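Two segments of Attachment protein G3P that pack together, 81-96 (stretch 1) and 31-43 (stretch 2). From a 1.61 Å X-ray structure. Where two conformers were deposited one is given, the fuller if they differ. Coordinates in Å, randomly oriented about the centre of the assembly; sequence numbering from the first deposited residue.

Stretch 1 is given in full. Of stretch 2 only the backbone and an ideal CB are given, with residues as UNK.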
ATOM      1  N   VAL A  81       2.519  -6.160  -3.203  1.00 12.50           N
ATOM      2  CA  VAL A  81       3.868  -6.734  -3.212  1.00 11.31           C
ATOM      3  C   VAL A  81       4.576  -5.993  -2.069  1.00 13.60           C
ATOM      4  O   VAL A  81       4.498  -4.755  -1.982  1.00 13.01           O
ATOM      5  CB  VAL A  81       4.622  -6.599  -4.544  1.00 12.57           C
ATOM      6  CG1 VAL A  81       6.079  -7.082  -4.407  1.00 13.23           C
ATOM      7  CG2 VAL A  81       3.894  -7.361  -5.637  1.00 12.03           C
ATOM      8  N   TYR A  82       5.233  -6.752  -1.198  1.00 13.02           N
ATOM      9  CA  TYR A  82       5.924  -6.229  -0.019  1.00 11.65           C
ATOM     10  C   TYR A  82       7.414  -6.382  -0.124  1.00 16.51           C
ATOM     11  O   TYR A  82       7.893  -7.277  -0.820  1.00 17.57           O
ATOM     12  CB  TYR A  82       5.442  -6.953   1.257  1.00 11.33           C
ATOM     13  CG  TYR A  82       3.944  -6.950   1.432  1.00 12.33           C
ATOM     14  CD1 TYR A  82       3.145  -7.890   0.785  1.00 12.96           C
ATOM     15  CD2 TYR A  82       3.315  -5.977   2.205  1.00 14.06           C
ATOM     16  CE1 TYR A  82       1.754  -7.867   0.914  1.00 12.77           C
ATOM     17  CE2 TYR A  82       1.926  -5.948   2.344  1.00 12.12           C
ATOM     18  CZ  TYR A  82       1.150  -6.883   1.678  1.00 16.95           C
ATOM     19  OH  TYR A  82      -0.213  -6.888   1.822  1.00 14.98           O
ATOM     20  N   ASN A  83       8.162  -5.539   0.596  1.00 16.00           N
ATOM     21  CA  ASN A  83       9.634  -5.652   0.637  1.00 17.53           C
ATOM     22  C   ASN A  83      10.131  -6.325   1.928  1.00 20.78           C
ATOM     23  O   ASN A  83      11.292  -6.173   2.306  1.00 21.06           O
ATOM     24  CB  ASN A  83      10.297  -4.285   0.419  1.00 16.68           C
ATOM     25  CG  ASN A  83      10.157  -3.324   1.581  1.00 23.79           C
ATOM     26  OD1 ASN A  83       9.363  -3.520   2.491  1.00 17.79           O
ATOM     27  ND2 ASN A  83      10.931  -2.264   1.580  1.00 20.18           N
ATOM     28  N   GLY A  84       9.244  -7.024   2.615  1.00 17.25           N
ATOM     29  CA  GLY A  84       9.603  -7.702   3.858  1.00 18.60           C
ATOM     30  C   GLY A  84       8.479  -8.569   4.332  1.00 21.57           C
ATOM     31  O   GLY A  84       7.344  -8.462   3.865  1.00 19.98           O
ATOM     32  N   SER A  85       8.817  -9.424   5.262  1.00 21.01           N
ATOM     33  CA  SER A  85       7.913 -10.384   5.880  0.70 20.54           C
ATOM     34  C   SER A  85       7.663  -9.958   7.305  1.00 23.66           C
ATOM     35  O   SER A  85       8.567  -9.371   7.918  1.00 23.54           O
ATOM     36  CB  SER A  85       8.561 -11.769   5.902  0.70 21.40           C
ATOM     37  OG  SER A  85       8.568 -12.313   4.598  0.70 28.71           O
ATOM     38  N   PRO A  86       6.476 -10.262   7.888  1.00 20.33           N
ATOM     39  CA  PRO A  86       6.272  -9.912   9.295  1.00 22.60           C
ATOM     40  C   PRO A  86       7.271 -10.669  10.164  1.00 28.16           C
ATOM     41  O   PRO A  86       7.728 -11.763   9.803  1.00 28.74           O
ATOM     42  CB  PRO A  86       4.850 -10.399   9.581  1.00 24.51           C
ATOM     43  CG  PRO A  86       4.531 -11.324   8.550  1.00 26.24           C
ATOM     44  CD  PRO A  86       5.289 -10.954   7.345  1.00 20.49           C
ATOM     45  N   GLY A  87       7.654 -10.054  11.268  1.00 25.04           N
ATOM     46  CA  GLY A  87       8.610 -10.652  12.193  1.00 28.26           C
ATOM     47  C   GLY A  87       9.139  -9.681  13.218  1.00 36.27           C
ATOM     48  O   GLY A  87       8.562  -8.614  13.428  1.00 36.66           O
ATOM     49  N   GLU A  88      10.255 -10.054  13.843  1.00 35.73           N
ATOM     50  CA  GLU A  88      10.903  -9.282  14.898  1.00 38.25           C
ATOM     51  C   GLU A  88      12.347  -8.975  14.531  1.00 45.48           C
ATOM     52  O   GLU A  88      13.015  -9.793  13.891  1.00 46.14           O
ATOM     53  CB  GLU A  88      10.850 -10.045  16.227  1.00 41.44           C
ATOM     54  CG  GLU A  88       9.469 -10.555  16.612  1.00 48.56           C
ATOM     55  CD  GLU A  88       9.300 -11.066  18.031  1.00 70.51           C
ATOM     56  OE1 GLU A  88      10.268 -11.636  18.587  1.00 63.73           O
ATOM     57  OE2 GLU A  88       8.178 -10.934  18.573  1.00 60.83           O
ATOM     58  N   LYS A  89      12.815  -7.799  14.947  1.00 43.75           N
ATOM     59  CA  LYS A  89      14.182  -7.352  14.710  1.00 44.89           C
ATOM     60  C   LYS A  89      14.756  -6.576  15.902  1.00 52.89           C
ATOM     61  O   LYS A  89      14.012  -6.077  16.740  1.00 51.31           O
ATOM     62  CB  LYS A  89      14.262  -6.502  13.442  1.00 45.70           C
ATOM     63  CG  LYS A  89      13.948  -7.274  12.177  1.00 51.55           C
ATOM     64  CD  LYS A  89      14.503  -6.562  10.963  1.00 56.40           C
ATOM     65  CE  LYS A  89      14.046  -7.246   9.689  1.00 58.50           C
ATOM     66  NZ  LYS A  89      14.316  -6.406   8.493  1.00 62.56           N
ATOM     67  N   THR A  90      16.083  -6.506  15.967  1.00 53.61           N
ATOM     68  CA  THR A  90      16.790  -5.753  17.001  1.00 57.47           C
ATOM     69  C   THR A  90      16.493  -4.261  16.924  1.00 62.46           C
ATOM     70  O   THR A  90      16.314  -3.598  17.942  1.00 65.50           O
ATOM     71  CB  THR A  90      18.316  -5.936  16.881  1.00 20.00           C
ATOM     72  OG1 THR A  90      18.660  -7.311  17.090  1.00 20.00           O
ATOM     73  CG2 THR A  90      19.044  -5.080  17.907  1.00 20.00           C
ATOM     74  N   GLU A  91      16.436  -3.747  15.702  1.00 56.17           N
ATOM     75  CA  GLU A  91      16.351  -2.320  15.451  1.00 55.71           C
ATOM     76  C   GLU A  91      15.039  -1.980  14.769  1.00 53.97           C
ATOM     77  O   GLU A  91      14.462  -2.816  14.090  1.00 50.23           O
ATOM     78  CB  GLU A  91      17.508  -1.884  14.555  1.00 20.00           C
ATOM     79  CG  GLU A  91      18.861  -1.931  15.228  1.00 20.00           C
ATOM     80  CD  GLU A  91      18.975  -0.888  16.311  1.00 20.00           C
ATOM     81  OE1 GLU A  91      19.309   0.264  15.978  1.00 20.00           O
ATOM     82  OE2 GLU A  91      18.710  -1.220  17.486  1.00 20.00           O
ATOM     83  N   SER A  92      14.583  -0.745  14.955  1.00 49.97           N
ATOM     84  CA  SER A  92      13.317  -0.283  14.402  1.00 47.39           C
ATOM     85  C   SER A  92      13.349  -0.358  12.874  1.00 45.56           C
ATOM     86  O   SER A  92      14.375  -0.110  12.255  1.00 45.74           O
ATOM     87  CB  SER A  92      13.033   1.147  14.875  1.00 54.14           C
ATOM     88  OG  SER A  92      11.787   1.622  14.401  1.00 63.27           O
ATOM     89  N   TRP A  93      12.226  -0.755  12.285  1.00 37.39           N
ATOM     90  CA  TRP A  93      12.153  -1.030  10.851  1.00 33.11           C
ATOM     91  C   TRP A  93      10.735  -0.908  10.301  1.00 31.53           C
ATOM     92  O   TRP A  93       9.781  -0.737  11.044  1.00 30.36           O
ATOM     93  CB  TRP A  93      12.749  -2.401  10.519  1.00 30.60           C
ATOM     94  CG  TRP A  93      11.986  -3.548  11.092  1.00 30.74           C
ATOM     95  CD1 TRP A  93      11.761  -3.801  12.409  1.00 35.28           C
ATOM     96  CD2 TRP A  93      11.352  -4.605  10.367  1.00 28.12           C
ATOM     97  NE1 TRP A  93      11.028  -4.945  12.552  1.00 33.86           N
ATOM     98  CE2 TRP A  93      10.764  -5.461  11.313  1.00 32.34           C
ATOM     99  CE3 TRP A  93      11.230  -4.914   9.013  1.00 26.67           C
ATOM    100  CZ2 TRP A  93      10.056  -6.596  10.946  1.00 30.17           C
ATOM    101  CZ3 TRP A  93      10.528  -6.041   8.655  1.00 26.75           C
ATOM    102  CH2 TRP A  93       9.952  -6.871   9.615  1.00 28.24           C
ATOM    103  N   SER A  94      10.624  -0.956   8.979  1.00 26.15           N
ATOM    104  CA  SER A  94       9.334  -0.821   8.306  1.00 23.75           C
ATOM    105  C   SER A  94       9.242  -1.735   7.100  1.00 24.29           C
ATOM    106  O   SER A  94      10.268  -2.203   6.594  1.00 24.70           O
ATOM    107  CB  SER A  94       9.105   0.626   7.860  1.00 29.12           C
ATOM    108  OG  SER A  94      10.126   1.044   6.968  1.00 37.79           O
ATOM    109  N   ILE A  95       8.012  -1.948   6.604  1.00 18.05           N
ATOM    110  CA  ILE A  95       7.744  -2.706   5.381  1.00 15.42           C
ATOM    111  C   ILE A  95       6.897  -1.807   4.506  1.00 19.02           C
ATOM    112  O   ILE A  95       5.943  -1.204   4.994  1.00 20.94           O
ATOM    113  CB  ILE A  95       7.034  -4.062   5.639  1.00 17.65           C
ATOM    114  CG1 ILE A  95       7.995  -5.052   6.302  1.00 19.56           C
ATOM    115  CG2 ILE A  95       6.460  -4.685   4.355  1.00 16.60           C
ATOM    116  CD1 ILE A  95       7.339  -6.330   6.876  1.00 20.87           C
ATOM    117  N   ARG A  96       7.213  -1.753   3.208  1.00 15.89           N
ATOM    118  CA  ARG A  96       6.466  -1.009   2.207  1.00 15.50           C
ATOM    119  C   ARG A  96       5.538  -1.994   1.540  1.00 16.43           C
ATOM    120  O   ARG A  96       5.989  -3.061   1.139  1.00 16.25           O
ATOM    121  CB  ARG A  96       7.427  -0.479   1.148  1.00 14.76           C
ATOM    122  CG  ARG A  96       8.317   0.642   1.627  1.00 17.27           C
ATOM    123  CD  ARG A  96       9.225   1.133   0.519  1.00 19.46           C
ATOM    124  NE  ARG A  96       9.949   2.322   0.974  1.00 20.04           N
ATOM    125  CZ  ARG A  96       9.580   3.564   0.679  1.00 24.67           C
ATOM    126  NH1 ARG A  96       8.534   3.782  -0.113  1.00 17.15           N
ATOM    127  NH2 ARG A  96      10.270   4.595   1.144  1.00 19.64           N
ATOM    128  N   UNK A  31      15.062  -8.747  26.896  1.00 49.65           N
ATOM    129  CA  UNK A  31      15.324  -8.505  25.479  0.70 49.32           C
ATOM    130  C   UNK A  31      14.311  -7.527  24.899  1.00 51.37           C
ATOM    131  O   UNK A  31      13.137  -7.533  25.273  1.00 50.20           O
ATOM    132  CB  UNK A  31      15.295  -9.820  24.697  0.70 49.32           C
ATOM    133  N   UNK A  32      14.790  -6.641  24.017  1.00 46.83           N
ATOM    134  CA  UNK A  32      13.987  -5.607  23.372  1.00 45.71           C
ATOM    135  C   UNK A  32      13.863  -5.973  21.886  1.00 45.69           C
ATOM    136  O   UNK A  32      14.876  -6.237  21.237  1.00 45.55           O
ATOM    137  CB  UNK A  32      14.609  -4.221  23.557  1.00 45.71           C
ATOM    138  N   UNK A  33      12.621  -6.028  21.369  1.00 39.56           N
ATOM    139  CA  UNK A  33      12.354  -6.382  19.969  1.00 38.52           C
ATOM    140  C   UNK A  33      11.486  -5.348  19.234  1.00 38.85           C
ATOM    141  O   UNK A  33      10.681  -4.655  19.864  1.00 38.87           O
ATOM    142  CB  UNK A  33      11.670  -7.749  19.911  1.00 38.52           C
ATOM    143  N   UNK A  34      11.633  -5.276  17.899  1.00 40.02           N
ATOM    144  CA  UNK A  34      10.853  -4.394  17.014  1.00 37.17           C
ATOM    145  C   UNK A  34      10.031  -5.312  16.120  1.00 35.49           C
ATOM    146  O   UNK A  34      10.607  -6.042  15.310  1.00 32.38           O
ATOM    147  CB  UNK A  34      11.745  -3.459  16.194  1.00 37.17           C
ATOM    148  N   UNK A  35       8.687  -5.300  16.320  1.00 31.64           N
ATOM    149  CA  UNK A  35       7.728  -6.217  15.694  0.50 29.62           C
ATOM    150  C   UNK A  35       6.793  -5.614  14.622  1.00 31.13           C
ATOM    151  O   UNK A  35       6.198  -4.556  14.826  1.00 31.99           O
ATOM    152  CB  UNK A  35       6.863  -6.830  16.797  0.50 29.62           C
ATOM    153  N   UNK A  36       6.618  -6.357  13.510  1.00 26.13           N
ATOM    154  CA  UNK A  36       5.685  -6.069  12.436  1.00 22.53           C
ATOM    155  C   UNK A  36       4.857  -7.369  12.312  1.00 26.12           C
ATOM    156  O   UNK A  36       5.430  -8.455  12.197  1.00 26.98           O
ATOM    157  CB  UNK A  36       6.390  -5.680  11.135  1.00 22.53           C
ATOM    158  N   UNK A  37       3.525  -7.253  12.367  1.00 22.90           N
ATOM    159  CA  UNK A  37       2.658  -8.432  12.268  1.00 22.70           C
ATOM    160  C   UNK A  37       2.073  -8.534  10.858  1.00 24.08           C
ATOM    161  O   UNK A  37       2.127  -7.568  10.088  1.00 22.74           O
ATOM    162  CB  UNK A  37       1.537  -8.369  13.308  1.00 22.70           C
ATOM    163  N   UNK A  38       1.442  -9.686  10.548  1.00 21.41           N
ATOM    164  CA  UNK A  38       0.763  -9.889   9.278  1.00 18.52           C
ATOM    165  C   UNK A  38      -0.413  -8.916   9.136  1.00 23.92           C
ATOM    166  O   UNK A  38      -0.614  -8.387   8.055  1.00 20.99           O
ATOM    167  CB  UNK A  38       0.279 -11.336   9.158  1.00 18.52           C
ATOM    168  N   UNK A  39      -1.157  -8.656  10.220  1.00 23.53           N
ATOM    169  CA  UNK A  39      -2.271  -7.699  10.235  1.00 24.50           C
ATOM    170  C   UNK A  39      -1.778  -6.303   9.886  1.00 27.83           C
ATOM    171  O   UNK A  39      -2.471  -5.575   9.175  1.00 27.22           O
ATOM    172  CB  UNK A  39      -2.958  -7.688  11.602  1.00 24.50           C
ATOM    173  N   UNK A  40      -0.552  -5.951  10.333  1.00 23.39           N
ATOM    174  CA  UNK A  40       0.067  -4.683   9.942  1.00 21.82           C
ATOM    175  C   UNK A  40       0.289  -4.594   8.434  1.00 23.65           C
ATOM    176  O   UNK A  40       0.154  -3.499   7.892  1.00 23.88           O
ATOM    177  CB  UNK A  40       1.400  -4.503  10.671  1.00 21.82           C
ATOM    178  N   UNK A  41       0.623  -5.719   7.763  1.00 20.49           N
ATOM    179  CA  UNK A  41       0.876  -5.729   6.307  1.00 18.17           C
ATOM    180  C   UNK A  41      -0.425  -5.478   5.545  1.00 19.94           C
ATOM    181  O   UNK A  41      -0.440  -4.702   4.577  1.00 16.63           O
ATOM    182  CB  UNK A  41       1.493  -7.060   5.871  1.00 18.17           C
ATOM    183  N   UNK A  42      -1.521  -6.116   6.010  1.00 19.56           N
ATOM    184  CA  UNK A  42      -2.846  -5.976   5.425  1.00 18.81           C
ATOM    185  C   UNK A  42      -3.284  -4.525   5.523  1.00 20.75           C
ATOM    186  O   UNK A  42      -3.774  -3.995   4.542  1.00 18.76           O
ATOM    187  CB  UNK A  42      -3.854  -6.896   6.117  1.00 18.81           C
ATOM    188  N   UNK A  43      -3.084  -3.881   6.700  1.00 17.75           N
ATOM    189  CA  UNK A  43      -3.426  -2.468   6.903  1.00 17.59           C
ATOM    190  C   UNK A  43      -2.621  -1.611   5.969  1.00 19.54           C
ATOM    191  O   UNK A  43      -3.190  -0.703   5.354  1.00 19.01           O
ATOM    192  CB  UNK A  43      -3.186  -2.039   8.352  1.00 17.59           C
TER

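Positions 31 to 36 have extended backbone angles, and 34 to 36 run antiparallel to G87, E88 and K89, with strand directions 141° apart. Position 31 has an ideal CB with no atom of stretch 1 within 5.5 Å, so the visible atoms leave the choice open; it is V31. The CB at 32 is equally free and points sideways; a long polar chain could extend from it, and the deposited R32 leads its end away from stretch 1.

At position 33 the CB also points sideways, 4.3 Å from both K89 O and E88 OE1. A nearby carboxylate favours a basic or polar side chain, though an aliphatic one could pack there. The residue is K33. Its CD lies 3.8 Å from E88 OE1, but its NZ stays 4.5 Å from the same oxygen, beyond a salt bridge.

Position 34 is fixed first by its backbone: its N donates to K89 O (2.8 Å), and its O accepts from K89 N (2.8 Å). That O also accepts from W93 NE1 (3.0 Å, 166°), which puts the indole edge at the strand, through a backbone acceptor. The CB points to the sheet face shared with K89 and sits 3.5 Å from E91 O and 3.8 Å from W93 CD1. A medium-length chain that bends along the loop would fit, polar or aliphatic. E34 lays its CG 3.5 Å from S92 N, and its carboxylate oxygens are hydrogen-bonded elsewhere in the structure.

The CB at 35 turns to the other face, with E88, and lies 4.6 Å from E88 CG. The CA at 35 makes a CA-H...O contact with G87 O (3.4 Å). Beta-branched or polar residues would suit this strand position; V35 places CG2 3.6 Å from E88 OE2.

Position 36 pairs with G87 through two hydrogen bonds, N to G87 O (3.0 Å) and G87 N to O (2.9 Å). Its CB is 3.8 Å from W93 CZ2 and 4.4 Å from I95 CD1, an apolar setting that calls for an aliphatic chain such as Leu, Ile or Met. I36 reaches out with chi2 t: CD1 stands 3.5 Å from the centroid of the W93 six-membered ring, only 4° off its normal.

At 37 the CB points away and a helix follows, so Ser, Thr, Asp or Asn would suit. T37 caps it, with OG1 accepting from the N of residue 40 (3.0 Å).

The CB at 38 is 4.3 Å from P86 CG, and many chains could cover that ring; Q38 brings OE1 to 3.4 Å from P86 CG. Position 39 has no atom of stretch 1 near its CB, so small or polar residues would do; it is A39. Position 40, in the first turn of the helix, suits an acceptor such as Asp, Glu or Ser; D40 takes T37 N on OD2 (3.0 Å).

Position 41 points toward stretch 1, its CB 3.7 Å from Y82 CE2. A branched aliphatic fits; L41 sets CD2 over the Y82 ring and CD1 3.8 Å from I95 CD1. Positions 42 and 43 point away, tolerating polar residues: T42 and T43.

Stretch 2, residues 31-43: VRKEVITQADLTT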
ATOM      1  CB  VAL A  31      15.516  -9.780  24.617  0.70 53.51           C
ATOM      2  CG1 VAL A  31      16.911 -10.372  24.814  0.70 53.74           C
ATOM      3  CG2 VAL A  31      14.434 -10.817  24.888  0.70 52.94           C
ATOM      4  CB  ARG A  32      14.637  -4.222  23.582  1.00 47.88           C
ATOM      5  CG  ARG A  32      13.966  -3.069  22.831  1.00 60.52           C
ATOM      6  CD  ARG A  32      14.527  -1.717  23.234  1.00 72.87           C
ATOM      7  NE  ARG A  32      14.008  -1.277  24.531  1.00 84.54           N
ATOM      8  CZ  ARG A  32      14.176  -0.058  25.036  1.00100.21           C
ATOM      9  NH1 ARG A  32      14.850   0.863  24.358  1.00 86.09           N
ATOM     10  NH2 ARG A  32      13.668   0.249  26.222  1.00 89.85           N
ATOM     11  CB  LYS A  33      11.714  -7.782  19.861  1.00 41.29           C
ATOM     12  CG  LYS A  33      12.630  -8.941  20.268  1.00 53.64           C
ATOM     13  CD  LYS A  33      13.366  -9.538  19.076  1.00 65.02           C
ATOM     14  CE  LYS A  33      14.177 -10.753  19.453  1.00 73.64           C
ATOM     15  NZ  LYS A  33      14.739 -11.422  18.252  1.00 80.15           N
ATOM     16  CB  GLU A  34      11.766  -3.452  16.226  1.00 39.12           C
ATOM     17  CG  GLU A  34      12.347  -2.353  17.100  1.00 47.31           C
ATOM     18  CD  GLU A  34      11.372  -1.304  17.595  1.00 56.17           C
ATOM     19  OE1 GLU A  34      10.389  -0.995  16.882  1.00 49.76           O
ATOM     20  OE2 GLU A  34      11.627  -0.755  18.688  1.00 50.70           O
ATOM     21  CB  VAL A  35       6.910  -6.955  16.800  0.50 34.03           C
ATOM     22  CG1 VAL A  35       6.116  -8.134  16.237  0.50 32.54           C
ATOM     23  CG2 VAL A  35       7.805  -7.423  17.945  0.50 35.42           C
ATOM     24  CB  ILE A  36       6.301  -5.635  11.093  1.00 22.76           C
ATOM     25  CG1 ILE A  36       7.147  -4.363  11.274  1.00 21.58           C
ATOM     26  CG2 ILE A  36       5.166  -5.383  10.080  1.00 21.71           C
ATOM     27  CD1 ILE A  36       7.803  -3.790  10.007  1.00 23.67           C
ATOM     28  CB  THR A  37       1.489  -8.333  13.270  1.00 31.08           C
ATOM     29  OG1 THR A  37       0.588  -7.328  12.785  1.00 31.22           O
ATOM     30  CG2 THR A  37       1.934  -8.053  14.709  1.00 30.41           C
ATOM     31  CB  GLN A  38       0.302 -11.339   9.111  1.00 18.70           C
ATOM     32  CG  GLN A  38      -0.331 -11.644   7.756  1.00 27.07           C
ATOM     33  CD  GLN A  38       0.563 -11.314   6.573  1.00 36.58           C
ATOM     34  OE1 GLN A  38       1.768 -11.582   6.563  1.00 24.19           O
ATOM     35  NE2 GLN A  38      -0.010 -10.699   5.552  1.00 27.53           N
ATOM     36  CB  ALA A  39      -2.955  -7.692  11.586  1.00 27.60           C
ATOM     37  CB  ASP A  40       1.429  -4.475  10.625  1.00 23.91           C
ATOM     38  CG  ASP A  40       1.384  -4.298  12.121  1.00 27.14           C
ATOM     39  OD1 ASP A  40       0.333  -3.860  12.634  1.00 28.59           O
ATOM     40  OD2 ASP A  40       2.430  -4.492  12.762  1.00 27.50           O
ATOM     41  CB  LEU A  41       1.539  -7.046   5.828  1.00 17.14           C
ATOM     42  CG  LEU A  41       3.081  -7.121   5.834  1.00 21.78           C
ATOM     43  CD1 LEU A  41       3.633  -7.235   7.221  1.00 24.61           C
ATOM     44  CD2 LEU A  41       3.582  -8.350   5.086  1.00 21.76           C
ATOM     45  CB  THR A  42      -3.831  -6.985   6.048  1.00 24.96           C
ATOM     46  OG1 THR A  42      -3.484  -8.280   5.585  1.00 26.81           O
ATOM     47  CG2 THR A  42      -5.295  -6.698   5.676  1.00 26.53           C
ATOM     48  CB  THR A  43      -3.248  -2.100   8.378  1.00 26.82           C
ATOM     49  OG1 THR A  43      -4.155  -2.906   9.118  1.00 32.76           O
ATOM     50  CG2 THR A  43      -3.538  -0.605   8.670  1.00 26.16           C
TER
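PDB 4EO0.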